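Local coordinates for protein thermostable carboxypeptidase 1 (Pyrococcus furiosus, PDB 1KA2) that releases amino acids one after another from the C-terminus of peptides as a homodimeric, cobalt-dependent metallocarboxypeptidase of broad specificity, at residues A[239-244]-A[272-277]; A[251-256]-A[264-269]; A[258-263]-A[328-333]. All coordinates share one frame; numbering follows the deposited sequence.

Contact 1: A[239-244]-A[272-277]; sequences PFTTEF and GHALYE. With MG (magnesium ion), chain B.
OE2 of E277, the glutamate across from E243, is gripped twice, by hydrogen bonds with the backbone N of G292 and NE2 of H298. H298 is in turn hydrogen-bonded to ND1 of H273, so E277 stands behind a metal ligand in a chain of support. With an alanine here, the G292 amide and NE2 of H298 would probably lose their common acceptor, and the H298 ring would be held less firmly behind H273. Two like charges lie near each other at this end, E243 OE1 being 4.2 Å from E277 OE1, although the detail of this pair is doubtful in the model. Further back along the strand, T241 meets the helix with both branches. A chi1 of -68° sets its OG1 beside its own backbone N, where it lies 3.4 Å from CB of H273 and bonds to OE1 of E270, the predicted proton donor/acceptor. Its methyl CG2 instead faces the A274 backbone, 3.8 Å from A274 N, and the small alanine lets the strand lie close. H273 NE2 binds the magnesium at 2.1 Å. Strand 241-243 thus runs nearly parallel (13°) to the active-site helix at its second metal-binding histidine, an edge strand beside the HEXXH helix as in metallopeptidases of clan MA.

Contact 2: A[251-256]-A[264-269]; sequences ITTRYE and ILSTVH. With MG (magnesium ion), chain B.
S266 is the first residue of the helix segment to meet the strand: its OG is anti to the backbone N (chi1 167°), which places it beside T253, 3.7 Å from T253 OG1, a packing distance. One residue on, T267 makes the main contact and uses its two branches differently. Its OG1 lies 3.3 Å from T253 OG1 and 3.4 Å from T253 CB, but its firm partner is the carbonyl O of T263, one helical turn back; T253 OG1 is hydrogen-bonded to the T263 hydroxyl, so three threonines (T253, T263, T267) and the T263 carbonyl gather in this buried polar cluster. The methyl CG2 of T267 touches the tip of I251, whose CD1 comes in at about a right angle, 4.1 Å away, and also lies 3.9 Å from T267 O. Threonine suits this place because its hydroxyl is satisfied by the helix's own T263 carbonyl while its methyl packs on I251. V268 turns from the strand to W305 of helix 295-309. H269 then closes the segment, its NE2 2.3 Å from the magnesium and its ND1 fixed by E306. The strand runs antiparallel to the helix (168°) with axes 7.9 Å apart, a sheet backing the helix that carries the first histidine of the HEXXH motif.

Contact 3: A[258-263]-A[328-333]; sequences YDFRRT and PFMSNY
Phenylalanines F260 and F329 both hold CG between the backbone N and the carbonyl carbon, chi1 83° and 58°, and these torsions swing the two rings toward each other, bridging backbones whose nearest CA atoms, those of F260 and M330, are 11.0 Å apart. The contact is a small aromatic cluster in the helical fold: it joins the chain near the start of helix 261-278 to the 3-10 turn 328-330, which lies between helices 313-326 and 335-342. F260 brings its CD2 to the edge of the F329 ring, near the plane of that ring, with CD2 of F260 4.0 Å from CE1 of F329. M330 folds its thioether back until SD is 4.5 Å from CE2 of F260, a loose sulfur-to-ring contact; although its CB does not point at the ring, the flexible methionine chain reaches it. Large, flat and apolar, F260 suits a place where several elements converge: L323 of helix 313-326, M212 of helix 209-223, and Y341, whose ring meets it edge-to-face. Beside it, D259 O accepts from R262 N at 3.0 Å, while D259 OD2 and R262 NE form a salt bridge whose hydrogen bond is weak. The partner turn is secured by its own backbone and a serine: P328 O accepts from S331 N at 3.1 Å and from S331 OG at 2.7 Å, the hydroxyl standing almost in line with the carbonyl bond (C=O...OG angle 171°).

How the contacts relate
Helix 261-278 runs through all three contacts. Contact 3 holds its start, contact 2 its middle and contact 1 its far end, and the centres of contacts 1 and 3 are about 26 Å apart. Contacts 1 and 2, with centres about 12 Å apart, share the magnesium: H269 comes from one and H273 from the other, and E299 completes the protein ligands. Their strands are neighbours in one sheet, joined where F240 O lies 3.1 Å from T252 N. Contact 2 also touches contact 3, as R254 O is 3.0 Å from T263 OG1. Contact 3 itself lies away from the metal site, packing near the helix start against the 328-333 loop between helices 313-326 and 335-342.

Contact 1: A[239-244]-A[272-277]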
loop_
_atom_site.group_PDB
_atom_site.type_symbol
_atom_site.label_atom_id
_atom_site.label_comp_id
_atom_site.label_asym_id
_atom_site.label_seq_id
_atom_site.Cartn_x
_atom_site.Cartn_y
_atom_site.Cartn_z
ATOM N N PRO A 239 -9.348 -13.594 5.874
ATOM C CA PRO A 239 -9.358 -13.600 4.408
ATOM C C PRO A 239 -10.301 -12.564 3.829
ATOM O O PRO A 239 -11.427 -12.412 4.298
ATOM C CB PRO A 239 -9.818 -15.013 4.068
ATOM C CG PRO A 239 -9.342 -15.824 5.227
ATOM C CD PRO A 239 -9.661 -14.931 6.404
ATOM N N PHE A 240 -9.834 -11.848 2.812
ATOM C CA PHE A 240 -10.654 -10.855 2.137
ATOM C C PHE A 240 -10.150 -10.651 0.715
ATOM O O PHE A 240 -9.118 -11.194 0.324
ATOM C CB PHE A 240 -10.661 -9.518 2.905
ATOM C CG PHE A 240 -9.329 -8.814 2.931
ATOM C CD1 PHE A 240 -8.951 -7.968 1.896
ATOM C CD2 PHE A 240 -8.452 -9.005 3.989
ATOM C CE1 PHE A 240 -7.713 -7.320 1.919
ATOM C CE2 PHE A 240 -7.215 -8.365 4.018
ATOM C CZ PHE A 240 -6.847 -7.519 2.979
ATOM N N THR A 241 -10.902 -9.875 -0.055
ATOM C CA THR A 241 -10.556 -9.576 -1.433
ATOM C C THR A 241 -10.634 -8.070 -1.615
ATOM O O THR A 241 -11.553 -7.433 -1.106
ATOM C CB THR A 241 -11.555 -10.246 -2.417
ATOM O OG1 THR A 241 -11.397 -11.665 -2.375
ATOM C CG2 THR A 241 -11.340 -9.743 -3.843
ATOM N N THR A 242 -9.656 -7.498 -2.314
ATOM C CA THR A 242 -9.665 -6.066 -2.595
ATOM C C THR A 242 -9.420 -5.834 -4.060
ATOM O O THR A 242 -8.731 -6.605 -4.715
ATOM C CB THR A 242 -8.542 -5.276 -1.932
ATOM O OG1 THR A 242 -7.707 -6.149 -1.163
ATOM C CG2 THR A 242 -9.120 -4.146 -1.119
ATOM N N GLU A 243 -9.950 -4.730 -4.554
ATOM C CA GLU A 243 -9.764 -4.358 -5.934
ATOM C C GLU A 243 -9.095 -2.998 -5.946
ATOM O O GLU A 243 -9.703 -2.010 -5.548
ATOM C CB GLU A 243 -11.105 -4.246 -6.647
ATOM C CG GLU A 243 -12.091 -5.321 -6.287
ATOM C CD GLU A 243 -12.948 -4.974 -5.083
ATOM O OE1 GLU A 243 -13.423 -3.824 -5.007
ATOM O OE2 GLU A 243 -13.168 -5.859 -4.225
ATOM N N PHE A 244 -7.834 -2.951 -6.361
ATOM C CA PHE A 244 -7.137 -1.677 -6.474
ATOM C C PHE A 244 -7.523 -1.185 -7.875
ATOM O O PHE A 244 -7.532 0.010 -8.166
ATOM C CB PHE A 244 -5.616 -1.873 -6.384
ATOM C CG PHE A 244 -5.112 -2.248 -5.007
ATOM C CD1 PHE A 244 -3.750 -2.424 -4.785
ATOM C CD2 PHE A 244 -5.992 -2.452 -3.942
ATOM C CE1 PHE A 244 -3.261 -2.800 -3.529
ATOM C CE2 PHE A 244 -5.509 -2.833 -2.669
ATOM C CZ PHE A 244 -4.138 -3.006 -2.473
ATOM N N GLY A 272 -13.310 -16.485 -5.794
ATOM C CA GLY A 272 -14.591 -16.221 -6.429
ATOM C C GLY A 272 -14.923 -14.745 -6.470
ATOM O O GLY A 272 -15.498 -14.247 -7.442
ATOM N N HIS A 273 -14.576 -14.042 -5.395
ATOM C CA HIS A 273 -14.803 -12.609 -5.318
ATOM C C HIS A 273 -13.911 -11.912 -6.334
ATOM O O HIS A 273 -14.352 -11.032 -7.076
ATOM C CB HIS A 273 -14.436 -12.069 -3.930
ATOM C CG HIS A 273 -15.444 -12.356 -2.866
ATOM N ND1 HIS A 273 -16.739 -11.886 -2.919
ATOM C CD2 HIS A 273 -15.332 -13.015 -1.690
ATOM C CE1 HIS A 273 -17.381 -12.244 -1.823
ATOM N NE2 HIS A 273 -16.548 -12.929 -1.062
ATOM N N ALA A 274 -12.647 -12.323 -6.347
ATOM C CA ALA A 274 -11.629 -11.734 -7.219
ATOM C C ALA A 274 -11.896 -11.876 -8.716
ATOM O O ALA A 274 -11.833 -10.887 -9.454
ATOM C CB ALA A 274 -10.260 -12.319 -6.870
ATOM N N LEU A 275 -12.193 -13.098 -9.164
ATOM C CA LEU A 275 -12.457 -13.356 -10.585
ATOM C C LEU A 275 -13.486 -12.353 -11.068
ATOM O O LEU A 275 -13.366 -11.774 -12.151
ATOM C CB LEU A 275 -12.988 -14.782 -10.793
ATOM C CG LEU A 275 -13.333 -15.159 -12.245
ATOM C CD1 LEU A 275 -12.049 -15.261 -13.057
ATOM C CD2 LEU A 275 -14.069 -16.480 -12.290
ATOM N N TYR A 276 -14.493 -12.144 -10.236
ATOM C CA TYR A 276 -15.567 -11.205 -10.515
ATOM C C TYR A 276 -15.011 -9.807 -10.832
ATOM O O TYR A 276 -15.340 -9.195 -11.853
ATOM C CB TYR A 276 -16.484 -11.158 -9.295
ATOM C CG TYR A 276 -17.750 -10.350 -9.431
ATOM C CD1 TYR A 276 -18.032 -9.600 -10.577
ATOM C CD2 TYR A 276 -18.693 -10.368 -8.408
ATOM C CE1 TYR A 276 -19.242 -8.890 -10.691
ATOM C CE2 TYR A 276 -19.884 -9.675 -8.507
ATOM C CZ TYR A 276 -20.165 -8.938 -9.639
ATOM O OH TYR A 276 -21.369 -8.253 -9.684
ATOM N N GLU A 277 -14.167 -9.298 -9.949
ATOM C CA GLU A 277 -13.592 -7.976 -10.154
ATOM C C GLU A 277 -12.584 -8.009 -11.299
ATOM O O GLU A 277 -12.426 -7.044 -12.045
ATOM C CB GLU A 277 -12.926 -7.506 -8.866
ATOM C CG GLU A 277 -13.906 -7.214 -7.753
ATOM C CD GLU A 277 -14.838 -6.056 -8.085
ATOM O OE1 GLU A 277 -14.414 -5.147 -8.839
ATOM O OE2 GLU A 277 -15.984 -6.046 -7.583
HETATM MG MG MG B . -16.995 -13.400 0.909
HETATM O O HOH W 1 -15.070 -12.903 1.837
HETATM O O HOH W 2 -17.530 -11.440 1.656
HETATM O O HOH W 3 -17.822 -13.971 2.899
#

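Contact 2: A[251-256]-A[264-269]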
loop_
_atom_site.group_PDB
_atom_site.type_symbol
_atom_site.label_atom_id
_atom_site.label_comp_id
_atom_site.label_asym_id
_atom_site.label_seq_id
_atom_site.Cartn_x
_atom_site.Cartn_y
_atom_site.Cartn_z
ATOM N N ILE A 251 -6.182 -11.006 -2.938
ATOM C CA ILE A 251 -6.885 -11.798 -1.938
ATOM C C ILE A 251 -5.887 -12.280 -0.896
ATOM O O ILE A 251 -4.681 -12.339 -1.144
ATOM C CB ILE A 251 -7.581 -13.066 -2.548
ATOM C CG1 ILE A 251 -6.535 -14.105 -2.950
ATOM C CG2 ILE A 251 -8.427 -12.688 -3.764
ATOM C CD1 ILE A 251 -7.126 -15.412 -3.437
ATOM N N THR A 252 -6.392 -12.619 0.282
ATOM C CA THR A 252 -5.542 -13.136 1.336
ATOM C C THR A 252 -6.236 -14.345 1.939
ATOM O O THR A 252 -7.425 -14.575 1.713
ATOM C CB THR A 252 -5.318 -12.108 2.466
ATOM O OG1 THR A 252 -6.547 -11.893 3.167
ATOM C CG2 THR A 252 -4.843 -10.790 1.901
ATOM N N THR A 253 -5.487 -15.135 2.686
ATOM C CA THR A 253 -6.056 -16.286 3.360
ATOM C C THR A 253 -5.292 -16.315 4.651
ATOM O O THR A 253 -4.548 -15.382 4.956
ATOM C CB THR A 253 -5.803 -17.601 2.603
ATOM O OG1 THR A 253 -6.496 -18.670 3.268
ATOM C CG2 THR A 253 -4.309 -17.925 2.565
ATOM N N ARG A 254 -5.479 -17.365 5.425
ATOM C CA ARG A 254 -4.731 -17.482 6.654
ATOM C C ARG A 254 -4.448 -18.948 6.829
ATOM O O ARG A 254 -5.156 -19.790 6.278
ATOM C CB ARG A 254 -5.507 -16.946 7.857
ATOM C CG ARG A 254 -6.733 -17.729 8.221
ATOM C CD ARG A 254 -7.282 -17.222 9.532
ATOM N NE ARG A 254 -8.653 -17.671 9.737
ATOM C CZ ARG A 254 -9.647 -16.875 10.116
ATOM N NH1 ARG A 254 -9.423 -15.585 10.331
ATOM N NH2 ARG A 254 -10.868 -17.374 10.282
ATOM N N TYR A 255 -3.398 -19.242 7.578
ATOM C CA TYR A 255 -3.007 -20.605 7.837
ATOM C C TYR A 255 -3.089 -20.868 9.335
ATOM O O TYR A 255 -2.163 -20.558 10.068
ATOM C CB TYR A 255 -1.586 -20.830 7.315
ATOM C CG TYR A 255 -1.460 -20.611 5.815
ATOM C CD1 TYR A 255 -0.970 -19.412 5.297
ATOM C CD2 TYR A 255 -1.855 -21.596 4.913
ATOM C CE1 TYR A 255 -0.875 -19.203 3.915
ATOM C CE2 TYR A 255 -1.767 -21.395 3.532
ATOM C CZ TYR A 255 -1.275 -20.199 3.041
ATOM O OH TYR A 255 -1.182 -20.009 1.678
ATOM N N GLU A 256 -4.223 -21.413 9.779
ATOM C CA GLU A 256 -4.455 -21.730 11.189
ATOM C C GLU A 256 -3.411 -22.695 11.728
ATOM O O GLU A 256 -3.107 -22.685 12.918
ATOM C CB GLU A 256 -5.834 -22.374 11.396
ATOM C CG GLU A 256 -7.041 -21.471 11.202
ATOM C CD GLU A 256 -7.425 -21.327 9.754
ATOM O OE1 GLU A 256 -6.792 -21.995 8.909
ATOM O OE2 GLU A 256 -8.357 -20.554 9.461
ATOM N N ILE A 264 -7.902 -23.739 2.432
ATOM C CA ILE A 264 -8.222 -24.083 1.048
ATOM C C ILE A 264 -9.528 -23.455 0.566
ATOM O O ILE A 264 -9.534 -22.693 -0.398
ATOM C CB ILE A 264 -8.330 -25.620 0.836
ATOM C CG1 ILE A 264 -6.941 -26.266 0.907
ATOM C CG2 ILE A 264 -9.009 -25.917 -0.513
ATOM C CD1 ILE A 264 -6.935 -27.763 0.607
ATOM N N LEU A 265 -10.635 -23.786 1.225
ATOM C CA LEU A 265 -11.932 -23.258 0.801
ATOM C C LEU A 265 -12.003 -21.750 0.934
ATOM O O LEU A 265 -12.689 -21.079 0.165
ATOM C CB LEU A 265 -13.058 -23.921 1.592
ATOM C CG LEU A 265 -13.268 -25.386 1.193
ATOM C CD1 LEU A 265 -14.208 -26.063 2.168
ATOM C CD2 LEU A 265 -13.799 -25.458 -0.225
ATOM N N SER A 266 -11.290 -21.221 1.920
ATOM C CA SER A 266 -11.246 -19.788 2.146
ATOM C C SER A 266 -10.563 -19.101 0.963
ATOM O O SER A 266 -11.010 -18.043 0.507
ATOM C CB SER A 266 -10.479 -19.494 3.431
ATOM O OG SER A 266 -10.171 -18.129 3.500
ATOM N N THR A 267 -9.476 -19.696 0.470
ATOM C CA THR A 267 -8.754 -19.124 -0.665
ATOM C C THR A 267 -9.657 -19.166 -1.910
ATOM O O THR A 267 -9.751 -18.191 -2.673
ATOM C CB THR A 267 -7.441 -19.901 -0.944
ATOM O OG1 THR A 267 -6.620 -19.908 0.235
ATOM C CG2 THR A 267 -6.657 -19.237 -2.067
ATOM N N VAL A 268 -10.328 -20.303 -2.087
ATOM C CA VAL A 268 -11.239 -20.512 -3.209
ATOM C C VAL A 268 -12.377 -19.501 -3.102
ATOM O O VAL A 268 -12.744 -18.848 -4.086
ATOM C CB VAL A 268 -11.805 -21.946 -3.189
ATOM C CG1 VAL A 268 -12.697 -22.187 -4.406
ATOM C CG2 VAL A 268 -10.668 -22.941 -3.164
ATOM N N HIS A 269 -12.923 -19.369 -1.896
ATOM C CA HIS A 269 -14.009 -18.414 -1.632
ATOM C C HIS A 269 -13.562 -17.042 -2.128
ATOM O O HIS A 269 -14.211 -16.437 -2.978
ATOM C CB HIS A 269 -14.302 -18.340 -0.126
ATOM C CG HIS A 269 -15.400 -17.384 0.238
ATOM N ND1 HIS A 269 -16.733 -17.737 0.218
ATOM C CD2 HIS A 269 -15.360 -16.094 0.656
ATOM C CE1 HIS A 269 -17.465 -16.710 0.613
ATOM N NE2 HIS A 269 -16.657 -15.699 0.885
HETATM MG MG MG B . -16.995 -13.400 0.909
HETATM O O HOH W 1 -15.070 -12.903 1.837
HETATM O O HOH W 2 -17.530 -11.440 1.656
HETATM O O HOH W 3 -17.822 -13.971 2.899
#

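Contact 3: A[258-263]-A[328-333]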
loop_
_atom_site.group_PDB
_atom_site.type_symbol
_atom_site.label_atom_id
_atom_site.label_comp_id
_atom_site.label_asym_id
_atom_site.label_seq_id
_atom_site.Cartn_x
_atom_site.Cartn_y
_atom_site.Cartn_z
ATOM N N TYR A 258 -3.820 -25.992 11.349
ATOM C CA TYR A 258 -4.521 -27.274 11.454
ATOM C C TYR A 258 -5.868 -27.141 10.735
ATOM O O TYR A 258 -6.285 -26.031 10.417
ATOM C CB TYR A 258 -4.722 -27.649 12.931
ATOM C CG TYR A 258 -5.657 -26.723 13.689
ATOM C CD1 TYR A 258 -7.017 -27.010 13.796
ATOM C CD2 TYR A 258 -5.186 -25.545 14.272
ATOM C CE1 TYR A 258 -7.889 -26.144 14.470
ATOM C CE2 TYR A 258 -6.046 -24.672 14.941
ATOM C CZ TYR A 258 -7.398 -24.977 15.038
ATOM O OH TYR A 258 -8.261 -24.116 15.701
ATOM N N ASP A 259 -6.532 -28.266 10.470
ATOM C CA ASP A 259 -7.827 -28.263 9.778
ATOM C C ASP A 259 -7.616 -27.604 8.411
ATOM O O ASP A 259 -8.222 -26.581 8.117
ATOM C CB ASP A 259 -8.848 -27.460 10.591
ATOM C CG ASP A 259 -10.282 -27.846 10.282
ATOM O OD1 ASP A 259 -10.525 -28.497 9.251
ATOM O OD2 ASP A 259 -11.176 -27.492 11.072
ATOM N N PHE A 260 -6.773 -28.208 7.577
ATOM C CA PHE A 260 -6.438 -27.641 6.270
ATOM C C PHE A 260 -7.575 -27.252 5.333
ATOM O O PHE A 260 -7.356 -26.505 4.372
ATOM C CB PHE A 260 -5.427 -28.546 5.536
ATOM C CG PHE A 260 -6.035 -29.723 4.807
ATOM C CD1 PHE A 260 -6.623 -29.562 3.552
ATOM C CD2 PHE A 260 -5.944 -31.006 5.339
ATOM C CE1 PHE A 260 -7.102 -30.660 2.840
ATOM C CE2 PHE A 260 -6.423 -32.114 4.630
ATOM C CZ PHE A 260 -7.001 -31.938 3.379
ATOM N N ARG A 261 -8.782 -27.735 5.608
ATOM C CA ARG A 261 -9.935 -27.407 4.776
ATOM C C ARG A 261 -10.162 -25.894 4.791
ATOM O O ARG A 261 -10.545 -25.295 3.785
ATOM C CB ARG A 261 -11.187 -28.111 5.319
ATOM C CG ARG A 261 -11.630 -27.576 6.684
ATOM C CD ARG A 261 -12.614 -28.482 7.404
ATOM N NE ARG A 261 -13.741 -28.856 6.559
ATOM C CZ ARG A 261 -15.015 -28.624 6.865
ATOM N NH1 ARG A 261 -15.324 -28.009 8.006
ATOM N NH2 ARG A 261 -15.976 -29.014 6.029
ATOM N N ARG A 262 -9.927 -25.286 5.945
ATOM C CA ARG A 262 -10.140 -23.856 6.125
ATOM C C ARG A 262 -9.405 -22.949 5.142
ATOM O O ARG A 262 -10.019 -22.148 4.444
ATOM C CB ARG A 262 -9.749 -23.436 7.542
ATOM C CG ARG A 262 -10.589 -24.018 8.649
ATOM C CD ARG A 262 -9.899 -23.738 9.978
ATOM N NE ARG A 262 -10.578 -24.363 11.109
ATOM C CZ ARG A 262 -11.701 -23.908 11.647
ATOM N NH1 ARG A 262 -12.271 -22.815 11.152
ATOM N NH2 ARG A 262 -12.248 -24.547 12.676
ATOM N N THR A 263 -8.086 -23.066 5.106
ATOM C CA THR A 263 -7.309 -22.219 4.230
ATOM C C THR A 263 -7.630 -22.484 2.769
ATOM O O THR A 263 -7.657 -21.560 1.960
ATOM C CB THR A 263 -5.789 -22.386 4.487
ATOM O OG1 THR A 263 -5.079 -21.402 3.730
ATOM C CG2 THR A 263 -5.307 -23.786 4.092
ATOM N N PRO A 328 2.113 -35.060 4.789
ATOM C CA PRO A 328 2.525 -36.384 5.270
ATOM C C PRO A 328 1.368 -37.199 5.828
ATOM O O PRO A 328 1.197 -38.365 5.479
ATOM C CB PRO A 328 3.556 -36.057 6.348
ATOM C CG PRO A 328 4.163 -34.787 5.849
ATOM C CD PRO A 328 2.942 -34.009 5.405
ATOM N N PHE A 329 0.576 -36.576 6.696
ATOM C CA PHE A 329 -0.560 -37.246 7.312
ATOM C C PHE A 329 -1.620 -37.669 6.305
ATOM O O PHE A 329 -2.585 -38.345 6.668
ATOM C CB PHE A 329 -1.181 -36.347 8.381
ATOM C CG PHE A 329 -1.633 -35.015 7.863
ATOM C CD1 PHE A 329 -2.800 -34.903 7.115
ATOM C CD2 PHE A 329 -0.896 -33.871 8.138
ATOM C CE1 PHE A 329 -3.224 -33.669 6.653
ATOM C CE2 PHE A 329 -1.311 -32.634 7.680
ATOM C CZ PHE A 329 -2.479 -32.532 6.937
ATOM N N MET A 330 -1.454 -37.274 5.044
ATOM C CA MET A 330 -2.417 -37.665 4.021
ATOM C C MET A 330 -2.229 -39.112 3.590
ATOM O O MET A 330 -3.104 -39.675 2.933
ATOM C CB MET A 330 -2.336 -36.758 2.786
ATOM C CG MET A 330 -3.307 -35.589 2.820
ATOM S SD MET A 330 -5.005 -36.086 3.129
ATOM C CE MET A 330 -5.440 -36.653 1.488
ATOM N N SER A 331 -1.101 -39.719 3.951
ATOM C CA SER A 331 -0.868 -41.112 3.569
ATOM C C SER A 331 -1.741 -42.088 4.363
ATOM O O SER A 331 -1.549 -43.298 4.315
ATOM C CB SER A 331 0.627 -41.479 3.701
ATOM O OG SER A 331 1.220 -40.978 4.891
ATOM N N ASN A 332 -2.710 -41.546 5.089
ATOM C CA ASN A 332 -3.607 -42.357 5.891
ATOM C C ASN A 332 -5.058 -42.123 5.490
ATOM O O ASN A 332 -5.965 -42.703 6.085
ATOM C CB ASN A 332 -3.434 -42.020 7.376
ATOM C CG ASN A 332 -2.086 -42.431 7.911
ATOM O OD1 ASN A 332 -1.763 -43.618 7.948
ATOM N ND2 ASN A 332 -1.287 -41.455 8.332
ATOM N N TYR A 333 -5.279 -41.255 4.505
ATOM C CA TYR A 333 -6.639 -40.978 4.062
ATOM C C TYR A 333 -6.849 -41.146 2.563
ATOM O O TYR A 333 -5.914 -41.030 1.765
ATOM C CB TYR A 333 -7.074 -39.567 4.482
ATOM C CG TYR A 333 -6.910 -39.283 5.953
ATOM C CD1 TYR A 333 -5.687 -38.846 6.464
ATOM C CD2 TYR A 333 -7.971 -39.474 6.843
ATOM C CE1 TYR A 333 -5.521 -38.603 7.828
ATOM C CE2 TYR A 333 -7.814 -39.233 8.211
ATOM C CZ TYR A 333 -6.589 -38.797 8.693
ATOM O OH TYR A 333 -6.441 -38.538 10.032
#